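Local coordinates for Oxidored_FMN domain-containing protein ([Pseudomonas] geniculata N1, PDB 6L6J) that probably oxidises the amine 6-hydroxypseudooxynicotine, using a bound flavin mononucleotide and a four-iron, four-sulfur cluster, at residues Ile282-Val285 against Lys286-Ser290. Sequence-based numbering, arbitrary orientation.
Sequences IDFV and KKVTS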
loop_
_atom_site.group_PDB
_atom_site.type_symbol
_atom_site.label_atom_id
_atom_site.label_comp_id
_atom_site.label_asym_id
_atom_site.label_seq_id
_atom_site.Cartn_x
_atom_site.Cartn_y
_atom_site.Cartn_z
ATOM N N ILE A 282 8.419 16.874 10.479
ATOM C CA ILE A 282 8.655 16.266 11.835
ATOM C C ILE A 282 10.037 16.650 12.381
ATOM O O ILE A 282 10.261 16.371 13.562
ATOM C CB ILE A 282 8.432 14.728 11.857
ATOM C CG1 ILE A 282 9.312 13.960 10.862
ATOM C CG2 ILE A 282 6.968 14.391 11.660
ATOM C CD1 ILE A 282 10.798 14.000 11.171
ATOM N N ASP A 283 10.902 17.239 11.548
ATOM C CA ASP A 283 12.279 17.751 11.842
ATOM C C ASP A 283 12.343 18.452 13.200
ATOM O O ASP A 283 13.364 18.342 13.873
ATOM C CB ASP A 283 12.704 18.831 10.828
ATOM C CG ASP A 283 14.046 18.613 10.145
ATOM O OD1 ASP A 283 14.560 17.451 10.202
ATOM O OD2 ASP A 283 14.550 19.579 9.528
ATOM N N PHE A 284 11.307 19.214 13.541
ATOM C CA PHE A 284 11.273 20.110 14.728
ATOM C C PHE A 284 11.061 19.299 16.022
ATOM O O PHE A 284 11.394 19.798 17.118
ATOM C CB PHE A 284 10.168 21.164 14.576
ATOM C CG PHE A 284 8.783 20.654 14.897
ATOM C CD1 PHE A 284 8.025 19.993 13.928
ATOM C CD2 PHE A 284 8.235 20.833 16.159
ATOM C CE1 PHE A 284 6.735 19.556 14.200
ATOM C CE2 PHE A 284 6.955 20.377 16.437
ATOM C CZ PHE A 284 6.203 19.748 15.458
ATOM N N VAL A 285 10.465 18.118 15.913
ATOM C CA VAL A 285 9.958 17.344 17.085
ATOM C C VAL A 285 11.107 17.061 18.064
ATOM O O VAL A 285 10.884 17.264 19.258
ATOM C CB VAL A 285 9.234 16.051 16.649
ATOM C CG1 VAL A 285 8.816 15.206 17.847
ATOM C CG2 VAL A 285 8.023 16.361 15.788
ATOM N N LYS A 286 12.281 16.627 17.589
ATOM C CA LYS A 286 13.419 16.253 18.486
ATOM C C LYS A 286 14.025 17.481 19.186
ATOM O O LYS A 286 14.626 17.295 20.238
ATOM C CB LYS A 286 14.493 15.445 17.751
ATOM C CG LYS A 286 14.292 13.939 17.853
ATOM C CD LYS A 286 15.471 13.098 17.406
ATOM C CE LYS A 286 16.636 13.127 18.368
ATOM N NZ LYS A 286 16.225 12.741 19.742
ATOM N N LYS A 287 13.851 18.695 18.660
ATOM C CA LYS A 287 14.294 19.948 19.334
ATOM C C LYS A 287 13.386 20.267 20.534
ATOM O O LYS A 287 13.853 20.989 21.419
ATOM C CB LYS A 287 14.340 21.104 18.331
ATOM C CG LYS A 287 15.285 20.890 17.151
ATOM C CD LYS A 287 16.533 21.765 17.162
ATOM C CE LYS A 287 17.531 21.450 18.264
ATOM N NZ LYS A 287 18.906 21.840 17.870
ATOM N N VAL A 288 12.156 19.747 20.585
ATOM C CA VAL A 288 11.151 20.134 21.623
ATOM C C VAL A 288 11.110 19.111 22.760
ATOM O O VAL A 288 10.982 19.545 23.929
ATOM C CB VAL A 288 9.746 20.321 21.019
ATOM C CG1 VAL A 288 8.722 20.633 22.101
ATOM C CG2 VAL A 288 9.736 21.402 19.931
ATOM N N THR A 289 11.159 17.817 22.426
ATOM C CA THR A 289 11.038 16.675 23.380
ATOM C C THR A 289 12.411 16.031 23.600
ATOM O O THR A 289 13.174 15.891 22.631
ATOM C CB THR A 289 10.030 15.603 22.914
ATOM O OG1 THR A 289 9.964 14.594 23.929
ATOM C CG2 THR A 289 10.380 14.943 21.594
ATOM N N SER A 290 12.686 15.619 24.834
ATOM C CA SER A 290 13.857 14.775 25.198
ATOM C C SER A 290 13.537 13.290 24.922
ATOM O O SER A 290 14.458 12.473 24.999
ATOM C CB SER A 290 14.278 15.020 26.644
ATOM O OG SER A 290 13.252 14.642 27.558
#
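Val-285 O takes two backbone bonds, from Val-288 N at 3.1 Å and Thr-289 N at 3.2 Å, closing a short helical turn that follows the type I beta turn from Ile-282 to Val-285; Lys-287 N adds a weak bond to Phe-284 O. On the side chains, Val-285 and Thr-289 run alongside each other in the same direction, CG1 of the valine meeting CG2 of the threonine at 4.1 Å. Both are beta-branched: valine offers only methyls to the buried side, while threonine pairs a methyl with a hydroxyl, OG1, that hydrogen-bonds to Ala-250 O. With its CG lying between the backbone N and the carbonyl carbon (chi1 79°), Phe-284 brings its ring edge, at CD2, to 4.1 Å from Val-288 CG2, and CG2 of Val-285 rests over one ring face, near the edge of the ring rather than over its centre. A flat apolar ring can thus serve both valines, and the branched Val-288 can touch the ring and helix 241-249 together. Lys-286, bent at chi3 and chi4, suits the partly exposed side, where its NZ forms a salt bridge with Asp-315. This turn and short helix end the connection from TIM-barrel strand 255-261 to the next strand, 293-296: Val-285 packs on Val-258 and Val-293, Thr-289 on Trp-256, and Phe-284 and Val-288 against helix 241-249.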